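Local atomic coordinates of pyruvate kinase 1 (Trypanosoma brucei brucei, PDB entry 4KCT), a protein that catalyses phosphoryl transfer from phosphoenolpyruvate to ADP, giving pyruvate and ATP, and also has an intrinsic activity that decarboxylates oxaloacetate. Residues Val48-Ser54 / Gly80-Lys86; Asn22-Thr27 / Ala325-Ser331. Numbering follows the deposited sequence.

Interaction 1: Val48-Ser54 / Gly80-Lys86. With K (potassium ion), chain D.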
ATOM      1  N   VAL A  48     -20.546  26.979 -18.407  1.00 15.08           N
ATOM      2  CA  VAL A  48     -21.834  26.451 -18.943  1.00 15.34           C
ATOM      3  C   VAL A  48     -22.955  27.294 -18.376  1.00 16.15           C
ATOM      4  O   VAL A  48     -22.935  27.621 -17.188  1.00 15.22           O
ATOM      5  CB  VAL A  48     -22.099  25.000 -18.508  1.00 14.95           C
ATOM      6  CG1 VAL A  48     -23.514  24.554 -18.936  1.00 15.50           C
ATOM      7  CG2 VAL A  48     -21.007  24.047 -19.063  1.00 15.89           C
ATOM      8  N   ALA A  49     -23.871  27.729 -19.251  1.00 14.59           N
ATOM      9  CA  ALA A  49     -25.043  28.480 -18.843  1.00 15.16           C
ATOM     10  C   ALA A  49     -26.251  27.548 -18.696  1.00 16.07           C
ATOM     11  O   ALA A  49     -26.597  26.804 -19.620  1.00 19.35           O
ATOM     12  CB  ALA A  49     -25.344  29.590 -19.857  1.00 15.09           C
ATOM     13  N   ARG A  50     -26.803  27.508 -17.499  1.00 16.30           N
ATOM     14  CA  ARG A  50     -27.949  26.647 -17.208  1.00 16.52           C
ATOM     15  C   ARG A  50     -29.256  27.450 -17.318  1.00 16.16           C
ATOM     16  O   ARG A  50     -29.369  28.558 -16.775  1.00 15.71           O
ATOM     17  CB  ARG A  50     -27.827  26.059 -15.823  1.00 15.56           C
ATOM     18  CG  ARG A  50     -29.045  25.239 -15.354  1.00 18.32           C
ATOM     19  CD  ARG A  50     -28.856  24.818 -13.892  1.00 19.64           C
ATOM     20  NE  ARG A  50     -30.003  24.093 -13.330  1.00 22.24           N
ATOM     21  CZ  ARG A  50     -30.812  24.599 -12.405  1.00 24.08           C
ATOM     22  NH1 ARG A  50     -30.622  25.853 -11.946  1.00 19.04           N
ATOM     23  NH2 ARG A  50     -31.825  23.875 -11.957  1.00 23.03           N
ATOM     24  N   MET A  51     -30.170  26.953 -18.147  1.00 16.22           N
ATOM     25  CA  MET A  51     -31.525  27.468 -18.203  1.00 17.61           C
ATOM     26  C   MET A  51     -32.432  26.548 -17.393  1.00 18.33           C
ATOM     27  O   MET A  51     -32.557  25.355 -17.698  1.00 16.64           O
ATOM     28  CB  MET A  51     -32.016  27.513 -19.655  1.00 18.65           C
ATOM     29  CG  MET A  51     -31.074  28.247 -20.623  1.00 19.74           C
ATOM     30  SD  MET A  51     -31.686  28.197 -22.310  1.00 24.09           S
ATOM     31  CE  MET A  51     -31.594  26.438 -22.700  1.00 18.01           C
ATOM     32  N   ASN A  52     -33.075  27.106 -16.377  1.00 18.37           N
ATOM     33  CA  ASN A  52     -33.961  26.349 -15.536  1.00 18.94           C
ATOM     34  C   ASN A  52     -35.368  26.427 -16.065  1.00 20.33           C
ATOM     35  O   ASN A  52     -36.054  27.442 -15.878  1.00 19.13           O
ATOM     36  CB  ASN A  52     -33.937  26.890 -14.108  1.00 20.41           C
ATOM     37  CG  ASN A  52     -34.772  26.041 -13.152  1.00 22.17           C
ATOM     38  OD1 ASN A  52     -35.364  25.020 -13.548  1.00 18.55           O
ATOM     39  ND2 ASN A  52     -34.834  26.460 -11.905  1.00 22.39           N
ATOM     40  N   PHE A  53     -35.782  25.389 -16.787  1.00 20.28           N
ATOM     41  CA  PHE A  53     -37.102  25.391 -17.426  1.00 22.16           C
ATOM     42  C   PHE A  53     -38.218  25.067 -16.453  1.00 24.44           C
ATOM     43  O   PHE A  53     -39.375  24.986 -16.854  1.00 22.89           O
ATOM     44  CB  PHE A  53     -37.153  24.408 -18.614  1.00 20.83           C
ATOM     45  CG  PHE A  53     -36.702  25.000 -19.911  1.00 22.37           C
ATOM     46  CD1 PHE A  53     -35.459  25.611 -20.020  1.00 22.75           C
ATOM     47  CD2 PHE A  53     -37.534  24.967 -21.033  1.00 23.57           C
ATOM     48  CE1 PHE A  53     -35.038  26.140 -21.226  1.00 19.81           C
ATOM     49  CE2 PHE A  53     -37.119  25.493 -22.237  1.00 23.51           C
ATOM     50  CZ  PHE A  53     -35.887  26.119 -22.326  1.00 23.53           C
ATOM     51  N   SER A  54     -37.901  24.942 -15.166  1.00 23.28           N
ATOM     52  CA  SER A  54     -38.964  24.998 -14.157  1.00 25.21           C
ATOM     53  C   SER A  54     -39.710  26.336 -14.183  1.00 27.65           C
ATOM     54  O   SER A  54     -40.876  26.390 -13.827  1.00 26.20           O
ATOM     55  CB  SER A  54     -38.423  24.730 -12.756  1.00 28.33           C
ATOM     56  OG  SER A  54     -38.053  23.380 -12.623  1.00 25.75           O
ATOM     57  N   GLY A  80     -20.989  26.208 -23.085  1.00 17.74           N
ATOM     58  CA  GLY A  80     -22.036  25.203 -23.144  1.00 17.92           C
ATOM     59  C   GLY A  80     -23.376  25.822 -22.765  1.00 17.82           C
ATOM     60  O   GLY A  80     -23.442  26.682 -21.883  1.00 17.03           O
ATOM     61  N   ILE A  81     -24.452  25.332 -23.371  1.00 16.93           N
ATOM     62  CA  ILE A  81     -25.793  25.726 -22.967  1.00 16.70           C
ATOM     63  C   ILE A  81     -26.591  24.484 -22.523  1.00 18.06           C
ATOM     64  O   ILE A  81     -26.663  23.482 -23.251  1.00 16.88           O
ATOM     65  CB  ILE A  81     -26.543  26.461 -24.111  1.00 17.08           C
ATOM     66  CG1 ILE A  81     -25.877  27.807 -24.412  1.00 18.66           C
ATOM     67  CG2 ILE A  81     -28.011  26.687 -23.724  1.00 18.84           C
ATOM     68  CD1 ILE A  81     -26.414  28.508 -25.676  1.00 20.07           C
ATOM     69  N   ALA A  82     -27.053  24.501 -21.269  1.00 17.71           N
ATOM     70  CA  ALA A  82     -27.757  23.361 -20.693  1.00 17.92           C
ATOM     71  C   ALA A  82     -29.217  23.685 -20.485  1.00 18.17           C
ATOM     72  O   ALA A  82     -29.554  24.737 -19.950  1.00 18.72           O
ATOM     73  CB  ALA A  82     -27.108  22.936 -19.348  1.00 17.88           C
ATOM     74  N   LEU A  83     -30.079  22.714 -20.776  1.00 18.97           N
ATOM     75  CA  LEU A  83     -31.511  22.861 -20.541  1.00 17.57           C
ATOM     76  C   LEU A  83     -31.902  21.952 -19.371  1.00 17.81           C
ATOM     77  O   LEU A  83     -31.748  20.736 -19.452  1.00 16.92           O
ATOM     78  CB  LEU A  83     -32.296  22.489 -21.817  1.00 17.92           C
ATOM     79  CG  LEU A  83     -33.808  22.791 -21.804  1.00 20.00           C
ATOM     80  CD1 LEU A  83     -34.365  22.825 -23.224  1.00 19.74           C
ATOM     81  CD2 LEU A  83     -34.573  21.783 -20.933  1.00 19.87           C
ATOM     82  N   ASP A  84     -32.295  22.555 -18.247  1.00 18.09           N
ATOM     83  CA  ASP A  84     -32.619  21.783 -17.034  1.00 18.20           C
ATOM     84  C   ASP A  84     -34.140  21.611 -16.937  1.00 18.86           C
ATOM     85  O   ASP A  84     -34.858  22.593 -16.807  1.00 19.56           O
ATOM     86  CB  ASP A  84     -32.053  22.511 -15.785  1.00 18.83           C
ATOM     87  CG  ASP A  84     -32.181  21.689 -14.496  1.00 21.33           C
ATOM     88  OD1 ASP A  84     -33.293  21.207 -14.210  1.00 21.60           O
ATOM     89  OD2 ASP A  84     -31.177  21.571 -13.730  1.00 21.19           O
ATOM     90  N   THR A  85     -34.633  20.376 -17.087  1.00 17.83           N
ATOM     91  CA  THR A  85     -36.080  20.164 -17.287  1.00 17.76           C
ATOM     92  C   THR A  85     -36.872  20.426 -16.004  1.00 18.27           C
ATOM     93  O   THR A  85     -36.355  20.292 -14.889  1.00 18.71           O
ATOM     94  CB  THR A  85     -36.390  18.731 -17.779  1.00 18.37           C
ATOM     95  OG1 THR A  85     -35.936  17.802 -16.801  1.00 18.32           O
ATOM     96  CG2 THR A  85     -35.671  18.468 -19.101  1.00 19.06           C
ATOM     97  N   LYS A  86     -38.135  20.779 -16.157  1.00 20.07           N
ATOM     98  CA  LYS A  86     -39.041  20.854 -15.006  1.00 22.70           C
ATOM     99  C   LYS A  86     -39.189  19.471 -14.342  1.00 23.25           C
ATOM    100  O   LYS A  86     -39.035  19.338 -13.155  1.00 21.39           O
ATOM    101  CB  LYS A  86     -40.426  21.381 -15.444  1.00 23.29           C
ATOM    102  CG  LYS A  86     -41.308  21.828 -14.286  1.00 32.85           C
ATOM    103  CD  LYS A  86     -42.663  22.324 -14.805  1.00 37.20           C
ATOM    104  CE  LYS A  86     -43.286  23.350 -13.877  1.00 45.50           C
ATOM    105  NZ  LYS A  86     -43.176  22.931 -12.456  1.00 48.72           N
TER
HETATM  106  K     K D1002     -35.515  22.308 -13.212  1.00 27.08           K
HETATM  107  O   HOH W   1     -36.846  20.632 -11.716  1.00 25.20           O
HETATM  108  O   HOH W   2     -34.292  22.544 -10.595  1.00 33.20           O

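Interaction 2: Asn22-Thr27 / Ala325-Ser331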
ATOM      1  N   ASN A  22     -11.214  22.765 -12.514  1.00 13.44           N
ATOM      2  CA  ASN A  22     -12.658  22.515 -12.367  1.00 14.03           C
ATOM      3  C   ASN A  22     -13.514  23.548 -13.089  1.00 14.94           C
ATOM      4  O   ASN A  22     -13.032  24.629 -13.469  1.00 14.42           O
ATOM      5  CB  ASN A  22     -13.061  22.438 -10.869  1.00 14.00           C
ATOM      6  CG  ASN A  22     -12.357  21.328 -10.146  1.00 16.48           C
ATOM      7  OD1 ASN A  22     -11.276  21.539  -9.562  1.00 16.70           O
ATOM      8  ND2 ASN A  22     -12.867  20.098 -10.304  1.00 16.13           N
ATOM      9  N   ARG A  23     -14.776  23.193 -13.332  1.00 14.40           N
ATOM     10  CA  ARG A  23     -15.625  23.984 -14.226  1.00 16.02           C
ATOM     11  C   ARG A  23     -16.870  24.455 -13.476  1.00 15.18           C
ATOM     12  O   ARG A  23     -17.359  23.761 -12.590  1.00 17.02           O
ATOM     13  CB  ARG A  23     -16.024  23.158 -15.467  1.00 15.68           C
ATOM     14  CG  ARG A  23     -14.808  22.738 -16.325  1.00 14.63           C
ATOM     15  CD  ARG A  23     -14.170  23.962 -16.971  1.00 14.93           C
ATOM     16  NE  ARG A  23     -12.924  23.617 -17.679  1.00 16.39           N
ATOM     17  CZ  ARG A  23     -11.698  23.988 -17.279  1.00 17.87           C
ATOM     18  NH1 ARG A  23     -11.525  24.608 -16.106  1.00 15.91           N
ATOM     19  NH2 ARG A  23     -10.636  23.638 -17.996  1.00 16.68           N
ATOM     20  N   ILE A  24     -17.389  25.625 -13.873  1.00 14.44           N
ATOM     21  CA  ILE A  24     -18.481  26.289 -13.156  1.00 15.07           C
ATOM     22  C   ILE A  24     -19.725  26.423 -14.068  1.00 15.74           C
ATOM     23  O   ILE A  24     -19.639  26.929 -15.194  1.00 15.77           O
ATOM     24  CB  ILE A  24     -18.037  27.683 -12.649  1.00 16.18           C
ATOM     25  CG1 ILE A  24     -16.863  27.518 -11.673  1.00 15.15           C
ATOM     26  CG2 ILE A  24     -19.212  28.434 -11.998  1.00 15.06           C
ATOM     27  CD1 ILE A  24     -16.147  28.833 -11.348  1.00 17.07           C
ATOM     28  N   VAL A  25     -20.847  25.895 -13.587  1.00 14.42           N
ATOM     29  CA  VAL A  25     -22.127  25.993 -14.266  1.00 15.51           C
ATOM     30  C   VAL A  25     -22.945  27.095 -13.560  1.00 15.75           C
ATOM     31  O   VAL A  25     -23.082  27.067 -12.347  1.00 16.13           O
ATOM     32  CB  VAL A  25     -22.888  24.649 -14.121  1.00 15.10           C
ATOM     33  CG1 VAL A  25     -24.254  24.713 -14.754  1.00 15.30           C
ATOM     34  CG2 VAL A  25     -22.069  23.504 -14.712  1.00 18.30           C
ATOM     35  N   CYS A  26     -23.393  28.095 -14.308  1.00 16.43           N
ATOM     36  CA  CYS A  26     -24.195  29.203 -13.746  1.00 17.43           C
ATOM     37  C   CYS A  26     -25.588  29.185 -14.321  1.00 16.08           C
ATOM     38  O   CYS A  26     -25.760  29.142 -15.543  1.00 16.34           O
ATOM     39  CB  CYS A  26     -23.559  30.550 -14.089  1.00 17.30           C
ATOM     40  SG  CYS A  26     -21.881  30.700 -13.449  1.00 21.20           S
ATOM     41  N   THR A  27     -26.577  29.272 -13.442  1.00 17.33           N
ATOM     42  CA  THR A  27     -27.964  29.479 -13.846  1.00 17.13           C
ATOM     43  C   THR A  27     -28.240  30.924 -14.229  1.00 18.90           C
ATOM     44  O   THR A  27     -27.874  31.855 -13.499  1.00 18.92           O
ATOM     45  CB  THR A  27     -28.927  29.065 -12.727  1.00 17.02           C
ATOM     46  OG1 THR A  27     -28.563  27.766 -12.278  1.00 17.51           O
ATOM     47  CG2 THR A  27     -30.400  29.041 -13.246  1.00 18.05           C
ATOM     48  N   ALA A 325     -15.456  16.048  -8.009  1.00 13.44           N
ATOM     49  CA  ALA A 325     -16.463  16.580  -8.935  1.00 14.48           C
ATOM     50  C   ALA A 325     -15.753  17.312 -10.087  1.00 16.40           C
ATOM     51  O   ALA A 325     -14.793  18.039  -9.849  1.00 16.43           O
ATOM     52  CB  ALA A 325     -17.391  17.549  -8.198  1.00 16.71           C
ATOM     53  N   ASP A 326     -16.222  17.126 -11.327  1.00 14.62           N
ATOM     54  CA  ASP A 326     -15.700  17.953 -12.436  1.00 15.96           C
ATOM     55  C   ASP A 326     -16.151  19.403 -12.285  1.00 15.08           C
ATOM     56  O   ASP A 326     -15.353  20.337 -12.483  1.00 15.51           O
ATOM     57  CB  ASP A 326     -16.142  17.407 -13.809  1.00 16.29           C
ATOM     58  CG  ASP A 326     -15.619  15.985 -14.077  1.00 21.07           C
ATOM     59  OD1 ASP A 326     -16.239  15.023 -13.513  1.00 20.92           O
ATOM     60  OD2 ASP A 326     -14.713  15.818 -14.985  1.00 19.49           O
ATOM     61  N   CYS A 327     -17.427  19.578 -11.962  1.00 14.23           N
ATOM     62  CA  CYS A 327     -18.084  20.873 -11.984  1.00 15.41           C
ATOM     63  C   CYS A 327     -18.733  21.150 -10.651  1.00 15.95           C
ATOM     64  O   CYS A 327     -19.261  20.238  -9.997  1.00 14.50           O
ATOM     65  CB  CYS A 327     -19.217  20.906 -13.026  1.00 18.59           C
ATOM     66  SG  CYS A 327     -18.683  20.527 -14.689  1.00 20.19           S
ATOM     67  N   VAL A 328     -18.888  22.442 -10.375  1.00 15.33           N
ATOM     68  CA  VAL A 328     -19.742  22.914  -9.337  1.00 15.98           C
ATOM     69  C   VAL A 328     -20.723  23.917  -9.937  1.00 17.30           C
ATOM     70  O   VAL A 328     -20.498  24.461 -11.017  1.00 17.59           O
ATOM     71  CB  VAL A 328     -18.919  23.592  -8.200  1.00 16.53           C
ATOM     72  CG1 VAL A 328     -18.208  22.511  -7.374  1.00 18.86           C
ATOM     73  CG2 VAL A 328     -17.872  24.529  -8.782  1.00 17.43           C
ATOM     74  N   MET A 329     -21.859  24.083  -9.294  1.00 17.51           N
ATOM     75  CA  MET A 329     -22.949  24.775  -9.944  1.00 16.30           C
ATOM     76  C   MET A 329     -23.499  25.872  -9.053  1.00 15.97           C
ATOM     77  O   MET A 329     -23.404  25.793  -7.807  1.00 16.18           O
ATOM     78  CB  MET A 329     -24.054  23.806 -10.307  1.00 15.47           C
ATOM     79  CG  MET A 329     -25.197  24.464 -11.064  1.00 16.90           C
ATOM     80  SD  MET A 329     -26.274  23.199 -11.741  1.00 22.66           S
ATOM     81  CE  MET A 329     -27.740  23.457 -10.720  1.00 24.13           C
ATOM     82  N   LEU A 330     -23.971  26.934  -9.693  1.00 15.08           N
ATOM     83  CA  LEU A 330     -24.658  28.028  -9.011  1.00 14.89           C
ATOM     84  C   LEU A 330     -26.094  28.142  -9.544  1.00 16.70           C
ATOM     85  O   LEU A 330     -26.352  27.951 -10.756  1.00 15.88           O
ATOM     86  CB  LEU A 330     -23.872  29.352  -9.220  1.00 14.71           C
ATOM     87  CG  LEU A 330     -22.438  29.331  -8.661  1.00 15.89           C
ATOM     88  CD1 LEU A 330     -21.631  30.493  -9.245  1.00 17.42           C
ATOM     89  CD2 LEU A 330     -22.438  29.399  -7.130  1.00 15.79           C
ATOM     90  N   SER A 331     -27.031  28.401  -8.636  1.00 15.88           N
ATOM     91  CA  SER A 331     -28.437  28.510  -9.012  1.00 18.19           C
ATOM     92  C   SER A 331     -28.937  29.917  -8.772  1.00 17.82           C
ATOM     93  O   SER A 331     -28.557  30.840  -9.521  1.00 19.84           O
ATOM     94  CB  SER A 331     -29.270  27.459  -8.276  1.00 20.57           C
ATOM     95  OG  SER A 331     -28.843  26.172  -8.711  1.00 21.67           O
TER

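Interaction 1: Val48-Ser54 / Gly80-Lys86
Strands 48-52 and 80-84 run parallel, their axes 4.6 Å apart at closest approach, and F53 N to D84 O (2.9 Å) is the last of the backbone hydrogen bonds joining them. V48, R50, A82, N52 and D84 share one face. R50 is stretched out, with chi1 to chi3 all t, which carries its guanidinium along the sheet to D84: NE to OD2 is 2.8 Å, a salt bridge, with a weak second bond from NH2 to the same OD2 at 3.0 Å. D84, also t at chi1, turns OD1 to the potassium ion (2.7 Å). N52 OD1 (2.7 Å), S54 OG (2.8 Å), T85 O (2.8 Å) and two waters complete the potassium shell. N52 OD1 also accepts from S54 N at 3.0 Å, an Asx turn, so one oxygen serves both metal and loop backbone. On the other face M51, m at chi1, brings CE to I81 CG2 (3.7 Å), and L83 CG lies over the F53 ring in a CH-pi contact, 3.8 Å from its centroid. D84 OD2 also pairs with K239 of the pyruvate pocket. One carboxylate thus serves metal, arginine and lysine, consistent with electrostatic coupling of potassium site and active site.

Interaction 2: Asn22-Thr27 / Ala325-Ser331
The backbone pairing of 23-27 with 327-330 is regular and parallel: R23 N to D326 O (3.0 Å), V328 N to R23 O (3.0 Å), V25 N to V328 O (3.0 Å), L330 N to V25 O (2.8 Å) and T27 N to L330 O (3.0 Å). Both ends gain side-chain donors. T27 OG1 gives a 2.7 Å bond to L330 O, which therefore accepts twice from one residue, while N22 ND2 adds a weak one to D326 O at 3.3 Å. R23 NH1 bonds back to N22 O (3.0 Å) and also to R20 O; the D326 carboxylate is met by R436 N, V293 N and R414. Apolar contacts fill both faces, V25 CG1 on M329 CG (3.8 Å) and I24 CG2 on L330 CD1 (4.2 Å), and M329 touches the bound pyruvate. This first-to-last strand pairing closes the eight-stranded TIM barrel: strand 46-52 flanks 23-27, strand 293-296 flanks 327-330, and helix 340-356 covers C26, V328 and L330.

In the fold
Both interactions belong to the parallel eight-stranded barrel, their centres about 12 Å apart. Around the barrel the strands run 327-330, 23-27, 46-52, 80-84, so the contacts meet where 23-27 borders 46-52. Along the chain, interaction 1 is a local beta-alpha-beta unit through helix 58-75, falling between the halves of interaction 2, 298 residues apart. R50 makes much of the direct link: its N lies 2.8 Å from C26 O and its NH1 2.8 Å from T27 OG1, both probable hydrogen bonds, and its NE 3.5 Å from M329 CE; V48 and C26 add a backbone bond. Potassium ligands and pyruvate-contacting M329 lie at the C-terminal strand ends, the active-site end of a TIM barrel.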